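Local coordinates for protein D-alanyl-D-alanine carboxypeptidase (Vibrio cholerae, PDB 5TR7) that probably removes the terminal D-alanine from peptidoglycan precursor peptides, as a penicillin-binding serine carboxypeptidase of the S11 family, at residues A[64-69]-A[102-107]; A[208-213]-A[234-239]. All coordinates share one frame; numbering follows the deposited sequence.

Interaction 1: residues A[64-69]-A[102-107]; sequences KNAWAK and ACVAMA
Where the loop 64-69 passes helix 100-111, A66 and V104 bring their CA atoms to 5.3 Å, the closest approach of the two backbones. The touching is done by small apolar groups. From the helix, V104 sends one methyl, CG1, against the N65-A66 link: it lies 3.8 Å from the carbonyl O of N65 and 3.9 Å from N65 CB. CG1 stands anti to V104's own backbone N (chi1 177°), which sets this branch, not CG2, against the loop. A66 points its methyl toward the helix, and A66 CB meets A105 CB at 3.9 Å, methyl against methyl. The same A66 CB is 4.5 Å from V104 CB, so it rests beside two consecutive helix residues. Two alanines meeting leave only methyls between the backbones here.

This is the helical part of the penicillin-binding fold. Helix 100-111 starts just after S98, the predicted active-site serine that opens the family's SxN motif, and V104 keeps its side chain about 9 Å from that of K38, the predicted proton acceptor. F71 and H139 also pack on V104, while C103 touches K38 itself. N65, on the exposed side, keeps its CB against V104 CG1 and turns its amide to a residue outside the two segments: ND2 is hydrogen-bonded to OE2 of E108, one helical turn beyond V104. On the loop side, N70 ND2 bonds to the carbonyl O of K64.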
ATOM      1  N   LYS A  64      15.898 -18.272   2.897  1.00 71.08           N
ATOM      2  CA  LYS A  64      15.001 -19.152   3.639  1.00 75.20           C
ATOM      3  C   LYS A  64      13.782 -18.384   4.150  1.00 68.80           C
ATOM      4  O   LYS A  64      12.702 -18.929   4.253  1.00 71.56           O
ATOM      5  CB  LYS A  64      15.669 -19.655   4.937  1.00 83.45           C
ATOM      6  CG  LYS A  64      16.757 -20.714   4.830  1.00100.71           C
ATOM      7  CD  LYS A  64      17.188 -21.165   6.247  1.00102.65           C
ATOM      8  CE  LYS A  64      17.978 -22.473   6.277  1.00102.44           C
ATOM      9  NZ  LYS A  64      18.181 -22.899   7.690  1.00109.83           N
ATOM     10  N   ASN A  65      13.983 -17.125   4.514  1.00 66.70           N
ATOM     11  CA  ASN A  65      12.927 -16.311   5.085  1.00 63.59           C
ATOM     12  C   ASN A  65      11.935 -15.804   4.076  1.00 68.55           C
ATOM     13  O   ASN A  65      10.822 -15.531   4.428  1.00 68.24           O
ATOM     14  CB  ASN A  65      13.516 -15.141   5.799  1.00 62.58           C
ATOM     15  CG  ASN A  65      14.420 -15.554   6.898  1.00 64.40           C
ATOM     16  OD1 ASN A  65      14.225 -16.586   7.552  1.00 71.35           O
ATOM     17  ND2 ASN A  65      15.422 -14.773   7.100  1.00 66.59           N
ATOM     18  N   ALA A  66      12.355 -15.668   2.831  1.00 70.42           N
ATOM     19  CA  ALA A  66      11.480 -15.287   1.759  1.00 69.56           C
ATOM     20  C   ALA A  66      10.752 -16.537   1.108  1.00 79.87           C
ATOM     21  O   ALA A  66       9.937 -16.395   0.214  1.00 79.00           O
ATOM     22  CB  ALA A  66      12.317 -14.524   0.736  1.00 77.16           C
ATOM     23  N   TRP A  67      11.099 -17.741   1.541  1.00 90.07           N
ATOM     24  CA  TRP A  67      10.542 -18.969   1.003  1.00 99.60           C
ATOM     25  C   TRP A  67       9.011 -18.973   1.087  1.00 99.87           C
ATOM     26  O   TRP A  67       8.407 -18.703   2.158  1.00 91.90           O
ATOM     27  CB  TRP A  67      11.124 -20.146   1.806  1.00110.91           C
ATOM     28  CG  TRP A  67      11.041 -21.582   1.375  1.00121.07           C
ATOM     29  CD1 TRP A  67      11.329 -22.683   2.171  1.00120.71           C
ATOM     30  CD2 TRP A  67      10.616 -22.111   0.108  1.00125.88           C
ATOM     31  NE1 TRP A  67      11.155 -23.843   1.455  1.00122.74           N
ATOM     32  CE2 TRP A  67      10.743 -23.529   0.183  1.00132.52           C
ATOM     33  CE3 TRP A  67      10.219 -21.531  -1.111  1.00131.31           C
ATOM     34  CZ2 TRP A  67      10.405 -24.379  -0.899  1.00142.03           C
ATOM     35  CZ3 TRP A  67       9.901 -22.379  -2.203  1.00138.21           C
ATOM     36  CH2 TRP A  67      10.000 -23.787  -2.081  1.00142.16           C
ATOM     37  N   ALA A  68       8.410 -19.239  -0.069  1.00104.72           N
ATOM     38  CA  ALA A  68       6.963 -19.334  -0.227  1.00104.52           C
ATOM     39  C   ALA A  68       6.363 -20.155   0.882  1.00 99.63           C
ATOM     40  O   ALA A  68       5.251 -19.860   1.328  1.00 91.25           O
ATOM     41  CB  ALA A  68       6.614 -19.977  -1.553  1.00108.21           C
ATOM     42  N   LYS A  69       7.111 -21.172   1.301  1.00102.34           N
ATOM     43  CA  LYS A  69       6.711 -22.072   2.372  1.00 87.83           C
ATOM     44  C   LYS A  69       6.341 -21.360   3.669  1.00 83.36           C
ATOM     45  O   LYS A  69       5.543 -21.891   4.459  1.00 76.81           O
ATOM     46  CB  LYS A  69       7.778 -23.152   2.641  1.00 91.75           C
ATOM     47  CG  LYS A  69       7.349 -24.113   3.748  1.00 91.14           C
ATOM     48  CD  LYS A  69       8.044 -25.461   3.878  1.00 86.90           C
ATOM     49  CE  LYS A  69       7.173 -26.262   4.854  1.00 86.14           C
ATOM     50  NZ  LYS A  69       7.529 -27.694   5.015  1.00 91.71           N
ATOM     51  N   ALA A 102       7.947 -11.635  -1.480  1.00 60.69           N
ATOM     52  CA  ALA A 102       8.731 -10.583  -2.128  1.00 63.06           C
ATOM     53  C   ALA A 102       9.067  -9.441  -1.150  1.00 62.65           C
ATOM     54  O   ALA A 102      10.094  -8.787  -1.309  1.00 61.04           O
ATOM     55  CB  ALA A 102       7.989 -10.013  -3.318  1.00 57.86           C
ATOM     56  N   CYS A 103       8.175  -9.196  -0.183  1.00 57.82           N
ATOM     57  CA  CYS A 103       8.419  -8.151   0.831  1.00 60.57           C
ATOM     58  C   CYS A 103       9.639  -8.475   1.640  1.00 51.21           C
ATOM     59  O   CYS A 103      10.543  -7.641   1.790  1.00 58.58           O
ATOM     60  CB  CYS A 103       7.251  -7.967   1.791  1.00 55.59           C
ATOM     61  SG  CYS A 103       5.817  -7.174   1.068  1.00 54.80           S
ATOM     62  N   VAL A 104       9.702  -9.709   2.097  1.00 58.11           N
ATOM     63  CA  VAL A 104      10.846 -10.117   2.906  1.00 63.33           C
ATOM     64  C   VAL A 104      12.135 -10.121   2.112  1.00 67.78           C
ATOM     65  O   VAL A 104      13.171  -9.729   2.654  1.00 63.43           O
ATOM     66  CB  VAL A 104      10.628 -11.470   3.560  1.00 66.33           C
ATOM     67  CG1 VAL A 104      11.877 -11.880   4.344  1.00 66.98           C
ATOM     68  CG2 VAL A 104       9.430 -11.401   4.479  1.00 71.03           C
ATOM     69  N   ALA A 105      12.076 -10.532   0.840  1.00 59.98           N
ATOM     70  CA  ALA A 105      13.289 -10.539   0.025  1.00 57.67           C
ATOM     71  C   ALA A 105      13.835  -9.149  -0.199  1.00 60.53           C
ATOM     72  O   ALA A 105      15.071  -8.946  -0.133  1.00 63.61           O
ATOM     73  CB  ALA A 105      13.072 -11.227  -1.297  1.00 60.01           C
ATOM     74  N   MET A 106      12.953  -8.189  -0.471  1.00 59.79           N
ATOM     75  CA  MET A 106      13.432  -6.781  -0.647  1.00 60.54           C
ATOM     76  C   MET A 106      13.931  -6.198   0.667  1.00 55.82           C
ATOM     77  O   MET A 106      14.932  -5.493   0.712  1.00 64.14           O
ATOM     78  CB  MET A 106      12.373  -5.863  -1.264  1.00 59.28           C
ATOM     79  CG  MET A 106      12.153  -6.127  -2.761  1.00 54.36           C
ATOM     80  SD  MET A 106      13.673  -5.886  -3.733  1.00 61.50           S
ATOM     81  CE  MET A 106      14.042  -4.148  -3.427  1.00 63.41           C
ATOM     82  N   ALA A 107      13.251  -6.540   1.746  1.00 58.14           N
ATOM     83  CA  ALA A 107      13.641  -6.068   3.060  1.00 63.07           C
ATOM     84  C   ALA A 107      15.094  -6.452   3.326  1.00 68.18           C
ATOM     85  O   ALA A 107      15.943  -5.613   3.710  1.00 63.32           O
ATOM     86  CB  ALA A 107      12.706  -6.654   4.104  1.00 65.21           C
TER

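Interaction 2: residues A[208-213]-A[234-239]. With NO2 (nitrite ion), chain F.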
ATOM      1  N   ALA A 208     -12.106  -6.758  11.094  1.00 71.52           N
ATOM      2  CA  ALA A 208     -12.728  -5.492  10.633  1.00 71.35           C
ATOM      3  C   ALA A 208     -13.280  -5.502   9.212  1.00 70.48           C
ATOM      4  O   ALA A 208     -14.439  -5.118   9.012  1.00 70.92           O
ATOM      5  CB  ALA A 208     -11.745  -4.337  10.784  1.00 65.22           C
ATOM      6  N   GLY A 209     -12.473  -5.930   8.244  1.00 66.46           N
ATOM      7  CA  GLY A 209     -12.949  -6.056   6.855  1.00 62.66           C
ATOM      8  C   GLY A 209     -11.983  -5.647   5.785  1.00 54.53           C
ATOM      9  O   GLY A 209     -10.791  -5.626   6.019  1.00 59.32           O
ATOM     10  N   TYR A 210     -12.504  -5.332   4.611  1.00 50.46           N
ATOM     11  CA  TYR A 210     -11.715  -4.926   3.482  1.00 49.29           C
ATOM     12  C   TYR A 210     -11.370  -3.469   3.493  1.00 48.84           C
ATOM     13  O   TYR A 210     -12.215  -2.601   3.763  1.00 55.52           O
ATOM     14  CB  TYR A 210     -12.399  -5.253   2.164  1.00 49.98           C
ATOM     15  CG  TYR A 210     -12.572  -6.725   1.946  1.00 52.95           C
ATOM     16  CD1 TYR A 210     -11.586  -7.461   1.295  1.00 51.34           C
ATOM     17  CD2 TYR A 210     -13.721  -7.372   2.300  1.00 52.24           C
ATOM     18  CE1 TYR A 210     -11.741  -8.807   1.022  1.00 47.27           C
ATOM     19  CE2 TYR A 210     -13.890  -8.724   2.038  1.00 58.08           C
ATOM     20  CZ  TYR A 210     -12.902  -9.426   1.401  1.00 51.15           C
ATOM     21  OH  TYR A 210     -13.085 -10.739   1.174  1.00 49.29           O
ATOM     22  N   ASN A 211     -10.112  -3.210   3.108  1.00 47.08           N
ATOM     23  CA  ASN A 211      -9.595  -1.890   3.061  1.00 46.18           C
ATOM     24  C   ASN A 211      -9.123  -1.455   1.685  1.00 49.08           C
ATOM     25  O   ASN A 211      -8.618  -2.251   0.931  1.00 48.35           O
ATOM     26  CB  ASN A 211      -8.367  -1.887   3.943  1.00 49.75           C
ATOM     27  CG  ASN A 211      -8.642  -2.436   5.314  1.00 54.72           C
ATOM     28  OD1 ASN A 211      -9.709  -2.211   5.889  1.00 60.16           O
ATOM     29  ND2 ASN A 211      -7.670  -3.166   5.843  1.00 59.38           N
ATOM     30  N   LEU A 212      -9.154  -0.140   1.442  1.00 51.56           N
ATOM     31  CA  LEU A 212      -8.565   0.426   0.273  1.00 46.33           C
ATOM     32  C   LEU A 212      -7.991   1.805   0.507  1.00 45.19           C
ATOM     33  O   LEU A 212      -8.649   2.654   1.084  1.00 47.49           O
ATOM     34  CB  LEU A 212      -9.618   0.551  -0.831  1.00 48.15           C
ATOM     35  CG  LEU A 212      -9.092   1.149  -2.152  1.00 48.94           C
ATOM     36  CD1 LEU A 212      -7.895   0.404  -2.737  1.00 52.32           C
ATOM     37  CD2 LEU A 212     -10.226   1.122  -3.176  1.00 50.70           C
ATOM     38  N   VAL A 213      -6.781   2.031   0.029  1.00 47.87           N
ATOM     39  CA  VAL A 213      -6.175   3.372  -0.004  1.00 49.01           C
ATOM     40  C   VAL A 213      -6.225   3.716  -1.485  1.00 44.01           C
ATOM     41  O   VAL A 213      -5.582   3.042  -2.267  1.00 44.30           O
ATOM     42  CB  VAL A 213      -4.752   3.434   0.513  1.00 51.91           C
ATOM     43  CG1 VAL A 213      -4.218   4.844   0.439  1.00 55.89           C
ATOM     44  CG2 VAL A 213      -4.759   3.062   1.936  1.00 49.55           C
ATOM     45  N   ASN A 234     -17.055  -5.519  -3.218  1.00 54.29           N
ATOM     46  CA  ASN A 234     -17.902  -4.557  -3.930  1.00 59.12           C
ATOM     47  C   ASN A 234     -18.106  -3.268  -3.182  1.00 59.57           C
ATOM     48  O   ASN A 234     -17.970  -2.197  -3.779  1.00 54.58           O
ATOM     49  CB  ASN A 234     -19.194  -5.205  -4.325  1.00 60.05           C
ATOM     50  CG  ASN A 234     -18.960  -6.262  -5.389  1.00 70.27           C
ATOM     51  OD1 ASN A 234     -17.980  -6.168  -6.189  1.00 77.29           O
ATOM     52  ND2 ASN A 234     -19.830  -7.264  -5.433  1.00 78.60           N
ATOM     53  N   ALA A 235     -18.307  -3.387  -1.864  1.00 53.57           N
ATOM     54  CA  ALA A 235     -18.453  -2.249  -1.030  1.00 50.04           C
ATOM     55  C   ALA A 235     -17.117  -1.482  -0.996  1.00 53.14           C
ATOM     56  O   ALA A 235     -17.112  -0.262  -1.084  1.00 55.95           O
ATOM     57  CB  ALA A 235     -18.871  -2.684   0.379  1.00 56.40           C
ATOM     58  N   ARG A 236     -15.993  -2.166  -0.859  1.00 52.39           N
ATOM     59  CA  ARG A 236     -14.698  -1.464  -0.865  1.00 53.64           C
ATOM     60  C   ARG A 236     -14.599  -0.496  -2.127  1.00 49.18           C
ATOM     61  O   ARG A 236     -14.280   0.693  -2.016  1.00 52.11           O
ATOM     62  CB  ARG A 236     -13.590  -2.497  -0.886  1.00 53.51           C
ATOM     63  CG  ARG A 236     -12.237  -1.932  -1.167  1.00 56.70           C
ATOM     64  CD  ARG A 236     -11.152  -2.874  -0.780  1.00 58.92           C
ATOM     65  NE  ARG A 236     -11.027  -4.103  -1.582  1.00 56.80           N
ATOM     66  CZ  ARG A 236     -10.172  -5.068  -1.228  1.00 57.32           C
ATOM     67  NH1 ARG A 236      -9.448  -4.947  -0.109  1.00 51.30           N
ATOM     68  NH2 ARG A 236     -10.010  -6.164  -1.936  1.00 63.42           N
ATOM     69  N   LYS A 237     -14.993  -0.990  -3.285  1.00 58.69           N
ATOM     70  CA  LYS A 237     -14.967  -0.145  -4.470  1.00 57.53           C
ATOM     71  C   LYS A 237     -16.014   0.953  -4.408  1.00 52.76           C
ATOM     72  O   LYS A 237     -15.680   2.118  -4.577  1.00 49.01           O
ATOM     73  CB  LYS A 237     -15.192  -0.935  -5.743  1.00 62.15           C
ATOM     74  CG  LYS A 237     -13.977  -1.698  -6.225  1.00 71.39           C
ATOM     75  CD  LYS A 237     -14.175  -2.324  -7.615  1.00 71.21           C
ATOM     76  CE  LYS A 237     -14.930  -3.647  -7.576  1.00 78.49           C
ATOM     77  NZ  LYS A 237     -14.932  -4.238  -8.949  1.00 82.18           N
ATOM     78  N   ALA A 238     -17.281   0.582  -4.189  1.00 49.98           N
ATOM     79  CA  ALA A 238     -18.346   1.581  -4.174  1.00 52.01           C
ATOM     80  C   ALA A 238     -18.175   2.670  -3.140  1.00 54.72           C
ATOM     81  O   ALA A 238     -18.316   3.823  -3.454  1.00 57.31           O
ATOM     82  CB  ALA A 238     -19.693   0.929  -3.998  1.00 60.06           C
ATOM     83  N   GLU A 239     -17.769   2.339  -1.925  1.00 50.80           N
ATOM     84  CA  GLU A 239     -17.665   3.354  -0.922  1.00 50.09           C
ATOM     85  C   GLU A 239     -16.493   4.273  -1.235  1.00 52.90           C
ATOM     86  O   GLU A 239     -16.583   5.473  -1.002  1.00 52.63           O
ATOM     87  CB  GLU A 239     -17.541   2.729   0.467  1.00 50.95           C
ATOM     88  CG  GLU A 239     -18.734   1.828   0.838  1.00 61.61           C
ATOM     89  CD  GLU A 239     -20.106   2.499   0.753  1.00 66.29           C
ATOM     90  OE1 GLU A 239     -20.917   2.135  -0.114  1.00 74.61           O
ATOM     91  OE2 GLU A 239     -20.338   3.461   1.466  1.00 73.65           O
TER
HETATM   92  N   NO2 F 403     -11.380  -3.648  -4.794  1.00 72.24           N
HETATM   93  O1  NO2 F 403     -11.622  -3.813  -5.972  1.00 72.50           O
HETATM   94  O2  NO2 F 403     -11.777  -4.728  -4.023  1.00 68.05           O
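R236, on helix 233-251, reaches across to Y210, N211 and L212 of strand 209-218; over these segments the two axes come within 8.2 Å. Hydrogen bonding comes first. R236 NH1 donates to the carbonyl O of N211 at 3.0 Å, with a moderately bent N-H...O angle of 142°, and it approaches tilted out of the carbonyl plane. The side chain leaves the helix extended and then bends at chi3 (69°), which brings NE round to the nitrite while NH1 still reaches the strand. R236 NE bonds to nitrite O2 at 2.6 Å, and NH2 reaches the same oxygen only weakly. That oxygen lies in the guanidinium plane, and the ion is held as well by the backbone N of G188. As for charge, E233 forms a salt bridge with R236 NH2, which should further limit the rotation of the group.

Packing does the rest. Y210 comes over one guanidinium face with the rim of its ring, CD1 lying 3.6 Å from R236 NH1, and the two planes stand 75° apart, so this is no flat stack. L212 crosses the aliphatic part of the arginine at about a right angle, L212 CB against R236 CG at 3.6 Å. K237 CG lies 3.2 Å from nitrite O1.

The nitrite probably came from the crystallisation liquor. What it marks is a pocket beside the strand 196-205 that carries K201, the predicted substrate-binding lysine of the KTG-type motif, in the penicillin-binding fold, where helix 233-251 packs on the five-stranded antiparallel sheet.

Overall arrangement
The two contacts follow each other along the chain, interaction 1 closing before interaction 2 opens, and they share no helix or strand. Their centres are 27 Å apart and their nearest atoms about 15 Å, so they do not touch. Interaction 1 belongs to the helical part; interaction 2 joins the five-stranded sheet to helix 233-251. The predicted catalytic residues S35, K38 and S98 fall between these two parts, as in other penicillin-binding proteins and serine beta-lactamases. Interaction 1 packs a loop on helix 100-111, which starts just after S98 and reaches K38 through C103, whereas interaction 2 lies closer to the predicted site, the N211 side chain being about 7 Å from that of S35.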